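Local coordinates for ketol-acid reductoisomerase (uncultured archaeon GZfos26G2, PDB 4XDY), which converts (S)-2-acetolactate into (R)-2,3-dihydroxy-isovalerate by magnesium-dependent methyl migration and NADH-preferring reduction, a step in branched-chain amino acid synthesis, at the interface of chains A and B. Coordinates in Å, arbitrary orientation; residue numbers count along the deposited sequence, not the author numbering. Chains: chain A/B, Ketol-acid reductoisomerase.

Helix 257-270 of chain A carries both contacts, and the centres of their C-alpha atoms lie about 8 Å apart. A:Asn257 and A:Tyr261 belong to both. In contact 1 the start of this helix meets B:Asp87, helix 188-203, which carries the magnesium ligand B:Glu199, and helix 290-300 of chain B. In contact 2 another side of the helix rests on helix 304-315. One helix is thus held on two sides by the partner subunit. The enzyme is a homodimer and the interface is two-fold symmetric, so the same pair of contacts recurs with the chains exchanged.

Contact 1: the interface of chains A and B. Residues chain A 256-259, 261-262; chain B 87, 196, 199-200, 291, 295.
The first turns of helix 257-270, in the knotted C-terminal domain of chain A, bring A:Thr258, A:Ala259 and A:Tyr261 against chain B beside its magnesium site. A:Thr258 does the polar work. Its hydroxyl OG1 donates to the carboxylate OD2 of B:Asp87 at 2.8 Å, on the anti side of that oxygen. The same OG1 accepts the indole N-H of B:Trp295, with NE1 3.0 Å away, but the bond is bent (130° at H) and tilted from the ring plane. Two bonds across the interface therefore fix the hydroxyl, while the methyl CG2, anti to the backbone N, packs on CD2 of B:Leu196.

The indole also takes A:Thr258 CA and A:Tyr261 CB over one face. The two aromatic side chains run past each other in opposite directions, CE3 of B:Trp295 lying over the rim of the phenol ring, 3.5 Å from CD2 of A:Tyr261. CZ of B:Phe291 touches that same CD2 at 3.6 Å, and NE2 of B:Gln200 sits above the centre of the B:Phe291 ring.

The methyl CB of A:Ala259 presses on the carboxylate carbon CD of B:Glu199 at 3.5 Å. OE2 of that carboxylate reaches a water at 2.7 Å, which also bonds A:Thr258 O and B:Gln200 NE2. At the helix start, A:Ser256 OG caps the backbone N of A:Ala259 (2.9 Å).

A:Ser256 and A:Ala259 line the pocket of the inhibitor N-hydroxy-N-isopropyloxamate, into which chain B brings the magnesium ligand B:Glu199, so the contact builds one active site from both subunits, with the NAD-binding B:Asp87 at its border.

Contact 2: the interface of chains A and B. Residues chain A 257, 260-261, 264; chain B 306, 309-310.
Helix 257-270 of chain A crosses helix 304-315 of chain B steeply, the CA atoms of A:Tyr261 and B:Leu306 coming to 5.8 Å. The polar centre of the crossing is the pair A:Glu260 and B:Arg310. With CG anti to its backbone N (chi1 -166°) and an extended chain beyond, the glutamate reaches toward the partner helix and meets the arginine side chain at about a right angle.

B:Arg310 grips it side-on, using NE and one terminal nitrogen, one for each carboxylate oxygen. The salt bridge from NH2 to OE1 is short at 2.7 Å and nearly straight, entering on the syn side of the oxygen but well out of the carboxylate plane. NE donates to OE2 at 3.1 Å, this time from above the carboxylate plane. Both oxygens lie close to the guanidinium plane, yet the two flat groups are turned 41° from each other, so the pair is twisted rather than coplanar. The carboxamide of A:Asn257 stands at the same guanidinium edge, its OD1 near NH2 without a hydrogen bond.

B:Leu306 supports the pair from its own helix: its CG sits over the rim of one guanidinium face and should limit its swing. Its methyl CD1 reaches across to CG of A:Glu260 at 3.7 Å and also touches the backbone of A:Tyr261, covering the aliphatic stem of the glutamate. A methionine in place of B:Arg310 would remove both N-H donors and would probably leave the carboxylate of A:Glu260 without its charged mate and free to turn.

One turn further along the chain A helix, B:Ser309 lies over the face of the five-membered ring of A:Trp264 in a CH-pi contact. Its methylene CB is 3.5 Å from CD1 of the indole, while the hydroxyl OG leans toward CB of A:Trp264 at 3.6 Å.

Contact 1: the interface of chains A and B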
loop_
_atom_site.group_PDB
_atom_site.type_symbol
_atom_site.label_atom_id
_atom_site.label_comp_id
_atom_site.label_asym_id
_atom_site.label_seq_id
_atom_site.Cartn_x
_atom_site.Cartn_y
_atom_site.Cartn_z
ATOM N N SER A 256 -3.207 11.935 11.857
ATOM C CA SER A 256 -3.329 13.077 12.691
ATOM C C SER A 256 -3.673 14.327 11.858
ATOM O O SER A 256 -3.412 14.395 10.663
ATOM C CB SER A 256 -2.049 13.348 13.428
ATOM O OG SER A 256 -1.035 13.941 12.604
ATOM N N ASN A 257 -4.240 15.336 12.520
ATOM C CA ASN A 257 -4.504 16.628 11.811
ATOM C C ASN A 257 -3.215 17.248 11.356
ATOM O O ASN A 257 -3.166 17.831 10.248
ATOM C CB ASN A 257 -5.295 17.602 12.706
ATOM C CG ASN A 257 -6.576 17.025 13.165
ATOM O OD1 ASN A 257 -7.231 16.238 12.433
ATOM N ND2 ASN A 257 -7.035 17.436 14.348
ATOM N N THR A 258 -2.103 17.060 12.114
ATOM C CA THR A 258 -0.782 17.524 11.709
ATOM C C THR A 258 -0.405 16.909 10.358
ATOM O O THR A 258 0.087 17.620 9.425
ATOM C CB THR A 258 0.302 17.134 12.779
ATOM O OG1 THR A 258 -0.081 17.735 14.015
ATOM C CG2 THR A 258 1.627 17.644 12.396
ATOM N N ALA A 259 -0.598 15.593 10.264
ATOM C CA ALA A 259 -0.252 14.870 9.043
ATOM C C ALA A 259 -1.188 15.275 7.857
ATOM O O ALA A 259 -0.775 15.334 6.704
ATOM C CB ALA A 259 -0.338 13.365 9.251
ATOM N N TYR A 261 -2.802 18.158 7.440
ATOM C CA TYR A 261 -2.283 19.470 7.041
ATOM C C TYR A 261 -1.061 19.299 6.195
ATOM O O TYR A 261 -0.947 19.869 5.109
ATOM C CB TYR A 261 -1.980 20.340 8.230
ATOM C CG TYR A 261 -1.360 21.665 7.835
ATOM C CD1 TYR A 261 -2.115 22.689 7.163
ATOM C CD2 TYR A 261 -0.080 21.955 8.188
ATOM C CE1 TYR A 261 -1.490 23.875 6.807
ATOM C CE2 TYR A 261 0.519 23.139 7.836
ATOM C CZ TYR A 261 -0.213 24.124 7.162
ATOM O OH TYR A 261 0.436 25.326 6.824
ATOM N N GLY A 262 -0.092 18.507 6.650
ATOM C CA GLY A 262 1.125 18.291 5.873
ATOM C C GLY A 262 0.835 17.713 4.521
ATOM O O GLY A 262 1.480 18.087 3.535
ATOM N N ASP B 87 -1.963 17.293 18.027
ATOM C CA ASP B 87 -0.827 18.073 18.400
ATOM C C ASP B 87 -1.171 19.572 18.613
ATOM O O ASP B 87 -0.565 20.229 19.478
ATOM C CB ASP B 87 0.265 17.968 17.342
ATOM C CG ASP B 87 0.742 16.521 17.159
ATOM O OD1 ASP B 87 1.369 15.985 18.125
ATOM O OD2 ASP B 87 0.391 15.924 16.088
ATOM N N LEU B 196 7.375 13.998 10.442
ATOM C CA LEU B 196 6.802 15.084 9.611
ATOM C C LEU B 196 7.186 14.890 8.142
ATOM O O LEU B 196 6.335 14.961 7.225
ATOM C CB LEU B 196 7.251 16.443 10.095
ATOM C CG LEU B 196 6.674 16.855 11.475
ATOM C CD1 LEU B 196 7.340 18.158 11.959
ATOM C CD2 LEU B 196 5.185 16.994 11.410
ATOM N N GLU B 199 5.291 11.721 6.488
ATOM C CA GLU B 199 3.893 11.855 6.215
ATOM C C GLU B 199 3.676 12.857 5.089
ATOM O O GLU B 199 2.796 12.653 4.234
ATOM C CB GLU B 199 3.069 12.198 7.477
ATOM C CG GLU B 199 3.416 13.538 8.075
ATOM C CD GLU B 199 3.087 13.658 9.565
ATOM O OE1 GLU B 199 3.042 12.601 10.272
ATOM O OE2 GLU B 199 2.976 14.833 10.055
ATOM N N GLN B 200 4.476 13.888 5.027
ATOM C CA GLN B 200 4.320 14.933 4.059
ATOM C C GLN B 200 4.724 14.465 2.668
ATOM O O GLN B 200 3.993 14.692 1.710
ATOM C CB GLN B 200 5.233 16.106 4.396
ATOM C CG GLN B 200 4.642 16.989 5.512
ATOM C CD GLN B 200 5.582 17.996 6.114
ATOM O OE1 GLN B 200 6.563 18.347 5.519
ATOM N NE2 GLN B 200 5.320 18.417 7.346
ATOM N N PHE B 291 8.120 24.820 8.854
ATOM C CA PHE B 291 6.872 24.064 8.792
ATOM C C PHE B 291 6.083 24.090 10.120
ATOM O O PHE B 291 4.861 24.310 10.148
ATOM C CB PHE B 291 7.060 22.607 8.404
ATOM C CG PHE B 291 5.754 21.855 8.459
ATOM C CD1 PHE B 291 4.846 21.952 7.389
ATOM C CD2 PHE B 291 5.363 21.172 9.611
ATOM C CE1 PHE B 291 3.637 21.292 7.468
ATOM C CE2 PHE B 291 4.169 20.549 9.693
ATOM C CZ PHE B 291 3.263 20.631 8.615
ATOM N N TRP B 295 2.218 25.433 10.691
ATOM C CA TRP B 295 1.138 24.703 11.243
ATOM C C TRP B 295 0.572 25.348 12.495
ATOM O O TRP B 295 -0.640 25.315 12.687
ATOM C CB TRP B 295 1.625 23.210 11.552
ATOM C CG TRP B 295 0.588 22.271 12.173
ATOM C CD1 TRP B 295 0.903 21.357 13.128
ATOM C CD2 TRP B 295 -0.827 22.122 11.962
ATOM N NE1 TRP B 295 -0.145 20.664 13.516
ATOM C CE2 TRP B 295 -1.243 21.083 12.806
ATOM C CE3 TRP B 295 -1.786 22.769 11.161
ATOM C CZ2 TRP B 295 -2.541 20.635 12.870
ATOM C CZ3 TRP B 295 -3.065 22.303 11.171
ATOM C CH2 TRP B 295 -3.474 21.296 12.068
HETATM O O HOH W 1 2.833 17.104 8.627
#

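Contact 2: the interface of chains A and B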
loop_
_atom_site.group_PDB
_atom_site.type_symbol
_atom_site.label_atom_id
_atom_site.label_comp_id
_atom_site.label_asym_id
_atom_site.label_seq_id
_atom_site.Cartn_x
_atom_site.Cartn_y
_atom_site.Cartn_z
ATOM N N ASN A 257 -4.240 15.336 12.520
ATOM C CA ASN A 257 -4.504 16.628 11.811
ATOM C C ASN A 257 -3.215 17.248 11.356
ATOM O O ASN A 257 -3.166 17.831 10.248
ATOM C CB ASN A 257 -5.295 17.602 12.706
ATOM C CG ASN A 257 -6.576 17.025 13.165
ATOM O OD1 ASN A 257 -7.231 16.238 12.433
ATOM N ND2 ASN A 257 -7.035 17.436 14.348
ATOM N N GLU A 260 -2.481 15.391 8.156
ATOM C CA GLU A 260 -3.475 15.817 7.149
ATOM C C GLU A 260 -3.155 17.210 6.568
ATOM O O GLU A 260 -3.167 17.391 5.345
ATOM C CB GLU A 260 -4.878 15.793 7.774
ATOM C CG GLU A 260 -5.995 15.889 6.769
ATOM C CD GLU A 260 -7.372 15.977 7.456
ATOM O OE1 GLU A 260 -7.433 16.225 8.688
ATOM O OE2 GLU A 260 -8.388 15.816 6.741
ATOM N N TYR A 261 -2.802 18.158 7.440
ATOM C CA TYR A 261 -2.283 19.470 7.041
ATOM C C TYR A 261 -1.061 19.299 6.195
ATOM O O TYR A 261 -0.947 19.869 5.109
ATOM C CB TYR A 261 -1.980 20.340 8.230
ATOM C CG TYR A 261 -1.360 21.665 7.835
ATOM C CD1 TYR A 261 -2.115 22.689 7.163
ATOM C CD2 TYR A 261 -0.080 21.955 8.188
ATOM C CE1 TYR A 261 -1.490 23.875 6.807
ATOM C CE2 TYR A 261 0.519 23.139 7.836
ATOM C CZ TYR A 261 -0.213 24.124 7.162
ATOM O OH TYR A 261 0.436 25.326 6.824
ATOM N N TRP A 264 -1.744 18.031 2.519
ATOM C CA TRP A 264 -2.250 19.075 1.606
ATOM C C TRP A 264 -1.307 20.228 1.424
ATOM O O TRP A 264 -1.206 20.801 0.290
ATOM C CB TRP A 264 -3.684 19.486 2.022
ATOM C CG TRP A 264 -4.674 18.380 1.991
ATOM C CD1 TRP A 264 -5.486 18.018 3.010
ATOM C CD2 TRP A 264 -4.964 17.486 0.915
ATOM N NE1 TRP A 264 -6.265 16.969 2.654
ATOM C CE2 TRP A 264 -5.966 16.607 1.381
ATOM C CE3 TRP A 264 -4.436 17.297 -0.342
ATOM C CZ2 TRP A 264 -6.483 15.559 0.645
ATOM C CZ3 TRP A 264 -4.979 16.220 -1.129
ATOM C CH2 TRP A 264 -5.987 15.373 -0.614
ATOM N N LEU B 306 -6.796 23.840 5.929
ATOM C CA LEU B 306 -7.196 22.454 6.175
ATOM C C LEU B 306 -8.663 22.220 5.923
ATOM O O LEU B 306 -9.065 21.244 5.254
ATOM C CB LEU B 306 -6.709 22.014 7.589
ATOM C CG LEU B 306 -6.928 20.558 8.038
ATOM C CD1 LEU B 306 -6.274 19.604 7.020
ATOM C CD2 LEU B 306 -6.302 20.473 9.445
ATOM N N SER B 309 -9.239 22.347 2.135
ATOM C CA SER B 309 -8.650 21.134 1.489
ATOM C C SER B 309 -9.526 19.915 1.733
ATOM O O SER B 309 -9.693 19.084 0.861
ATOM C CB SER B 309 -7.281 20.896 2.071
ATOM O OG SER B 309 -6.366 21.895 1.658
ATOM N N ARG B 310 -10.087 19.793 2.922
ATOM C CA ARG B 310 -11.006 18.666 3.147
ATOM C C ARG B 310 -12.215 18.679 2.236
ATOM O O ARG B 310 -12.612 17.674 1.671
ATOM C CB ARG B 310 -11.484 18.645 4.579
ATOM C CG ARG B 310 -10.431 18.279 5.597
ATOM C CD ARG B 310 -10.897 18.621 7.016
ATOM N NE ARG B 310 -9.902 18.175 7.986
ATOM C CZ ARG B 310 -9.813 18.554 9.257
ATOM N NH1 ARG B 310 -10.660 19.432 9.747
ATOM N NH2 ARG B 310 -8.893 18.016 10.063
#